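Local coordinates for DNA replication protein DnaC (Aquifex aeolicus, PDB 3ECC), which probably binds ATP through a P-loop fold of the AAA type and acts as a helicase loader in the initiation of bacterial DNA replication, at residues T42-P47 with I138-S143; N16-R21 with V178-D183. All blocks are in the same frame, centred on the assembly; numbering follows the deposited sequence.

Contact 1: residues T42-P47 with I138-S143. With BEF (beryllium trifluoride ion), chain D.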
loop_
_atom_site.group_PDB
_atom_site.type_symbol
_atom_site.label_atom_id
_atom_site.label_comp_id
_atom_site.label_asym_id
_atom_site.label_seq_id
_atom_site.Cartn_x
_atom_site.Cartn_y
_atom_site.Cartn_z
ATOM N N THR A 42 -3.878 0.128 5.014
ATOM C CA THR A 42 -2.628 -0.568 5.228
ATOM C C THR A 42 -2.895 -2.029 5.575
ATOM O O THR A 42 -3.551 -2.335 6.568
ATOM C CB THR A 42 -1.811 0.094 6.343
ATOM O OG1 THR A 42 -1.651 1.491 6.052
ATOM C CG2 THR A 42 -0.439 -0.561 6.469
ATOM N N PHE A 43 -2.387 -2.925 4.738
ATOM C CA PHE A 43 -2.582 -4.358 4.922
ATOM C C PHE A 43 -1.319 -4.988 5.486
ATOM O O PHE A 43 -0.253 -4.928 4.871
ATOM C CB PHE A 43 -2.920 -5.030 3.591
ATOM C CG PHE A 43 -4.184 -4.536 2.962
ATOM C CD1 PHE A 43 -5.404 -5.100 3.298
ATOM C CD2 PHE A 43 -4.150 -3.521 2.021
ATOM C CE1 PHE A 43 -6.569 -4.660 2.712
ATOM C CE2 PHE A 43 -5.316 -3.069 1.421
ATOM C CZ PHE A 43 -6.527 -3.640 1.765
ATOM N N VAL A 44 -1.448 -5.591 6.660
ATOM C CA VAL A 44 -0.327 -6.216 7.334
ATOM C C VAL A 44 -0.609 -7.705 7.473
ATOM O O VAL A 44 -1.762 -8.117 7.513
ATOM C CB VAL A 44 -0.110 -5.588 8.728
ATOM C CG1 VAL A 44 1.254 -5.957 9.278
ATOM C CG2 VAL A 44 -0.233 -4.079 8.647
ATOM N N GLY A 45 0.447 -8.512 7.530
ATOM C CA GLY A 45 0.290 -9.948 7.737
ATOM C C GLY A 45 1.373 -10.800 7.100
ATOM O O GLY A 45 2.236 -10.303 6.376
ATOM N N SER A 46 1.311 -12.097 7.369
ATOM C CA SER A 46 2.222 -13.076 6.787
ATOM C C SER A 46 1.962 -13.307 5.287
ATOM O O SER A 46 0.923 -12.893 4.769
ATOM C CB SER A 46 2.100 -14.397 7.541
ATOM O OG SER A 46 2.793 -14.321 8.766
ATOM N N PRO A 47 2.926 -13.952 4.589
ATOM C CA PRO A 47 2.830 -14.360 3.177
ATOM C C PRO A 47 1.612 -15.243 2.868
ATOM O O PRO A 47 1.162 -15.995 3.735
ATOM C CB PRO A 47 4.117 -15.170 2.961
ATOM C CG PRO A 47 5.089 -14.605 3.944
ATOM C CD PRO A 47 4.282 -14.167 5.139
ATOM N N ILE A 138 -1.129 0.467 1.119
ATOM C CA ILE A 138 0.135 -0.204 1.383
ATOM C C ILE A 138 -0.127 -1.639 1.808
ATOM O O ILE A 138 -1.070 -1.911 2.540
ATOM C CB ILE A 138 0.921 0.521 2.510
ATOM C CG1 ILE A 138 1.382 1.907 2.054
ATOM C CG2 ILE A 138 2.103 -0.326 2.988
ATOM C CD1 ILE A 138 1.694 2.841 3.191
ATOM N N THR A 139 0.689 -2.562 1.318
ATOM C CA THR A 139 0.732 -3.908 1.884
ATOM C C THR A 139 2.132 -4.169 2.395
ATOM O O THR A 139 3.118 -3.790 1.761
ATOM C CB THR A 139 0.318 -5.012 0.879
ATOM O OG1 THR A 139 1.389 -5.274 -0.036
ATOM C CG2 THR A 139 -0.925 -4.602 0.108
ATOM N N THR A 140 2.221 -4.794 3.559
ATOM C CA THR A 140 3.499 -4.972 4.214
ATOM C C THR A 140 3.558 -6.288 4.982
ATOM O O THR A 140 2.528 -6.844 5.385
ATOM C CB THR A 140 3.830 -3.773 5.157
ATOM O OG1 THR A 140 5.152 -3.924 5.686
ATOM C CG2 THR A 140 2.818 -3.675 6.301
ATOM N N ASN A 141 4.770 -6.777 5.190
ATOM C CA ASN A 141 4.966 -7.998 5.937
ATOM C C ASN A 141 5.130 -7.781 7.438
ATOM O O ASN A 141 5.848 -6.885 7.868
ATOM C CB ASN A 141 6.162 -8.744 5.389
ATOM C CG ASN A 141 5.785 -10.087 4.858
ATOM O OD1 ASN A 141 5.347 -10.958 5.607
ATOM N ND2 ASN A 141 5.918 -10.266 3.552
ATOM N N TYR A 142 4.454 -8.611 8.227
ATOM C CA TYR A 142 4.666 -8.636 9.670
ATOM C C TYR A 142 5.285 -9.963 10.101
ATOM O O TYR A 142 4.723 -11.038 9.843
ATOM C CB TYR A 142 3.362 -8.382 10.428
ATOM C CG TYR A 142 3.550 -8.197 11.924
ATOM C CD1 TYR A 142 4.574 -7.386 12.429
ATOM C CD2 TYR A 142 2.688 -8.807 12.835
ATOM C CE1 TYR A 142 4.751 -7.219 13.805
ATOM C CE2 TYR A 142 2.848 -8.635 14.211
ATOM C CZ TYR A 142 3.880 -7.843 14.691
ATOM O OH TYR A 142 4.039 -7.671 16.054
ATOM N N SER A 143 6.450 -9.876 10.749
ATOM C CA SER A 143 7.238 -11.054 11.141
ATOM C C SER A 143 6.659 -11.820 12.347
ATOM O O SER A 143 5.930 -12.806 12.169
ATOM C CB SER A 143 8.706 -10.664 11.394
ATOM O OG SER A 143 8.810 -9.552 12.275
HETATM BE BE BEF D . 3.303 -11.224 0.254
HETATM F F1 BEF D . 2.786 -11.054 1.928
HETATM F F2 BEF D . 2.930 -9.957 -0.927
HETATM F F3 BEF D . 3.757 -12.839 -0.288
#
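The Phe43 ring meets strand 136-141 at its edge, where the carbonyl oxygen of Ile138 lies near the ring plane, 3.5 Å from CD2. Thr139 CG2 comes obliquely to the same carbon of Phe43, at 3.9 Å. At the other flat group, Val44 CG1 approaches the Tyr142 ring obliquely and packs against Tyr142 CB; with CG1 anti to the backbone N (chi1 -165°), it is turned to that neighbour. The Val44 and Thr140 side chains lie side by side, pointing the same way, with their CG2 atoms 3.9 Å apart. The backbones run parallel: Phe43 N donates to Ile138 O (2.8 Å, 173° at the hydrogen), and Thr140 N to Phe43 O at 2.8 Å. Beyond, the bonds Gly45 N to Thr140 O (3.4 Å) and Tyr142 N to Gly45 O are weak. Asn141 extends its amide towards Pro47 and the beryllium trifluoride; an alanine here would probably leave the trifluoride without that polar neighbour and open a gap beside the proline ring. Lys51 binds Gly45 O and the trifluoride. A parallel strand running into the Walker A loop, beside the central strand with its polar residue at the phosphate mimic, is consistent with the sensor-1 arrangement of AAA+ ATPases.

Contact 2: residues N16-R21 with V178-D183; sequences NVSQNR and VIKGSD
The start of helix 17-31, with Asn16 at its N-cap, packs on the loop that follows strand 174-178; Ser18 points at this loop and the end of Gln19 reaches it, and through Gln19 the helix start borders the ADP pocket. Ser18 carries much of the contact. Ser18 CB sits 3.6 Å from Lys180 N. Ser18 OG, held anti to the carbonyl carbon beside the backbone N (chi1 -84°), is thereby placed against the loop backbone, 3.7 Å from Val178 O. Ser18 OG is also 3.8 Å from Lys180 CB, so the short side chain is laid against backbone and side chain alike. No hydrogen bond joins the two segments, and the evidence is for a fit of surfaces, with 228 Å² buried in all.

Gln19 works further along the loop. Gln19 CG meets Ile179 CG2 at 4.0 Å, the two side chains crossing at about a right angle, and the extended chain beyond CG brings Gln19 NE2 to within 3.7 Å of Gly181 CA. Having no side chain, Gly181 leaves room for that amide to come close. Lys15 N donates to Gln19 OE1, which is consistent with the amide as turned in the model.

In the P-loop fold, strand 174-178 is the outermost strand on its side of the parallel sheet within this chain, and the loop leaving it passes the phosphate-binding loop: Ile179 touches Val49, an ADP-binding residue, while Gln19 touches the ADP itself and packs on Tyr12, another ADP-binding residue.

At the exposed margin, the Lys180 chain bends beyond CG. Lys180 NZ remains 6.5 Å from Arg21 NH2, a separation at which the two like charges would probably still repel each other mildly.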
loop_
_atom_site.group_PDB
_atom_site.type_symbol
_atom_site.label_atom_id
_atom_site.label_comp_id
_atom_site.label_asym_id
_atom_site.label_seq_id
_atom_site.Cartn_x
_atom_site.Cartn_y
_atom_site.Cartn_z
ATOM N N ASN A 16 -11.561 -16.433 6.704
ATOM C CA ASN A 16 -11.671 -16.319 8.160
ATOM C C ASN A 16 -12.246 -14.965 8.578
ATOM O O ASN A 16 -12.591 -14.137 7.733
ATOM C CB ASN A 16 -10.322 -16.583 8.854
ATOM C CG ASN A 16 -9.295 -15.505 8.575
ATOM O OD1 ASN A 16 -8.884 -15.294 7.433
ATOM N ND2 ASN A 16 -8.852 -14.832 9.630
ATOM N N VAL A 17 -12.360 -14.755 9.883
ATOM C CA VAL A 17 -12.906 -13.515 10.414
ATOM C C VAL A 17 -12.106 -12.293 9.940
ATOM O O VAL A 17 -12.689 -11.282 9.529
ATOM C CB VAL A 17 -13.002 -13.556 11.966
ATOM C CG1 VAL A 17 -13.466 -12.220 12.507
ATOM C CG2 VAL A 17 -13.957 -14.659 12.413
ATOM N N SER A 18 -10.776 -12.401 9.981
ATOM C CA SER A 18 -9.875 -11.318 9.544
ATOM C C SER A 18 -10.177 -10.866 8.124
ATOM O O SER A 18 -10.304 -9.668 7.860
ATOM C CB SER A 18 -8.405 -11.757 9.622
ATOM O OG SER A 18 -7.874 -11.580 10.918
ATOM N N GLN A 19 -10.279 -11.832 7.212
ATOM C CA GLN A 19 -10.496 -11.548 5.799
ATOM C C GLN A 19 -11.884 -10.974 5.543
ATOM O O GLN A 19 -12.089 -10.226 4.588
ATOM C CB GLN A 19 -10.286 -12.815 4.968
ATOM C CG GLN A 19 -8.830 -13.185 4.774
ATOM C CD GLN A 19 -8.643 -14.611 4.279
ATOM O OE1 GLN A 19 -9.267 -15.030 3.300
ATOM N NE2 GLN A 19 -7.765 -15.361 4.953
ATOM N N ASN A 20 -12.835 -11.337 6.400
ATOM C CA ASN A 20 -14.206 -10.865 6.276
ATOM C C ASN A 20 -14.372 -9.413 6.705
ATOM O O ASN A 20 -15.084 -8.651 6.060
ATOM C CB ASN A 20 -15.166 -11.759 7.068
ATOM C CG ASN A 20 -16.612 -11.327 6.916
ATOM O OD1 ASN A 20 -17.224 -11.522 5.860
ATOM N ND2 ASN A 20 -17.159 -10.713 7.958
ATOM N N ARG A 21 -13.717 -9.040 7.797
ATOM C CA ARG A 21 -13.790 -7.666 8.285
ATOM C C ARG A 21 -13.065 -6.711 7.345
ATOM O O ARG A 21 -13.524 -5.593 7.107
ATOM C CB ARG A 21 -13.224 -7.560 9.701
ATOM C CG ARG A 21 -14.002 -8.356 10.727
ATOM C CD ARG A 21 -13.739 -7.844 12.116
ATOM N NE ARG A 21 -13.205 -8.909 12.964
ATOM C CZ ARG A 21 -11.917 -9.034 13.287
ATOM N NH1 ARG A 21 -11.021 -8.154 12.842
ATOM N NH2 ARG A 21 -11.524 -10.044 14.056
ATOM N N VAL A 178 -5.224 -5.845 9.854
ATOM C CA VAL A 178 -4.423 -7.043 9.980
ATOM C C VAL A 178 -5.136 -8.246 9.396
ATOM O O VAL A 178 -6.328 -8.449 9.624
ATOM C CB VAL A 178 -4.042 -7.326 11.418
ATOM C CG1 VAL A 178 -3.123 -8.524 11.477
ATOM C CG2 VAL A 178 -3.360 -6.117 12.002
ATOM N N ILE A 179 -4.395 -9.037 8.627
ATOM C CA ILE A 179 -4.939 -10.218 7.978
ATOM C C ILE A 179 -4.181 -11.450 8.438
ATOM O O ILE A 179 -2.955 -11.516 8.327
ATOM C CB ILE A 179 -4.863 -10.084 6.457
ATOM C CG1 ILE A 179 -5.615 -8.835 6.019
ATOM C CG2 ILE A 179 -5.423 -11.316 5.779
ATOM C CD1 ILE A 179 -5.584 -8.631 4.560
ATOM N N LYS A 180 -4.918 -12.420 8.970
ATOM C CA LYS A 180 -4.302 -13.523 9.693
ATOM C C LYS A 180 -4.672 -14.899 9.159
ATOM O O LYS A 180 -4.865 -15.837 9.925
ATOM C CB LYS A 180 -4.617 -13.421 11.185
ATOM C CG LYS A 180 -3.958 -12.236 11.848
ATOM C CD LYS A 180 -3.600 -12.527 13.304
ATOM C CE LYS A 180 -4.818 -12.410 14.217
ATOM N NZ LYS A 180 -5.140 -10.986 14.549
ATOM N N GLY A 181 -4.748 -15.030 7.842
ATOM C CA GLY A 181 -4.975 -16.342 7.235
ATOM C C GLY A 181 -3.816 -17.301 7.486
ATOM O O GLY A 181 -2.685 -16.877 7.730
ATOM N N SER A 182 -4.088 -18.599 7.428
ATOM C CA SER A 182 -3.048 -19.584 7.700
ATOM C C SER A 182 -2.862 -20.545 6.529
ATOM O O SER A 182 -3.792 -20.797 5.757
ATOM C CB SER A 182 -3.360 -20.368 8.975
ATOM O OG SER A 182 -2.179 -20.640 9.714
ATOM N N ASP A 183 -1.650 -21.076 6.412
ATOM C CA ASP A 183 -1.274 -21.956 5.303
ATOM C C ASP A 183 -0.924 -21.139 4.077
ATOM O O ASP A 183 -0.718 -21.678 2.984
ATOM C CB ASP A 183 -2.392 -22.924 4.942
ATOM C CG ASP A 183 -1.947 -23.960 3.928
ATOM O OD1 ASP A 183 -1.321 -24.957 4.350
ATOM O OD2 ASP A 183 -2.209 -23.776 2.716
#

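Overall arrangement
Both contacts belong to one P-loop domain, and their centres lie about 12 Å apart on the same side of the chain's centre. Along the chain the order is 16-21, 42-47, 138-143, 178-183, so contact 2 brackets contact 1. Helix 17-31 leads into strand 40-45, and strand 174-178, which precedes the loop of contact 2, flanks that strand on the side away from strand 136-141. The two contacts touch directly: Val44 O and Ile179 N, 3.0 Å apart, make a probable hydrogen bond, and Phe43 packs on Ile179. Contact 1 meets the beryllium trifluoride and, through Ser46 and Pro47, also ADP, while contact 2 meets ADP through Gln19, so both border one nucleotide site.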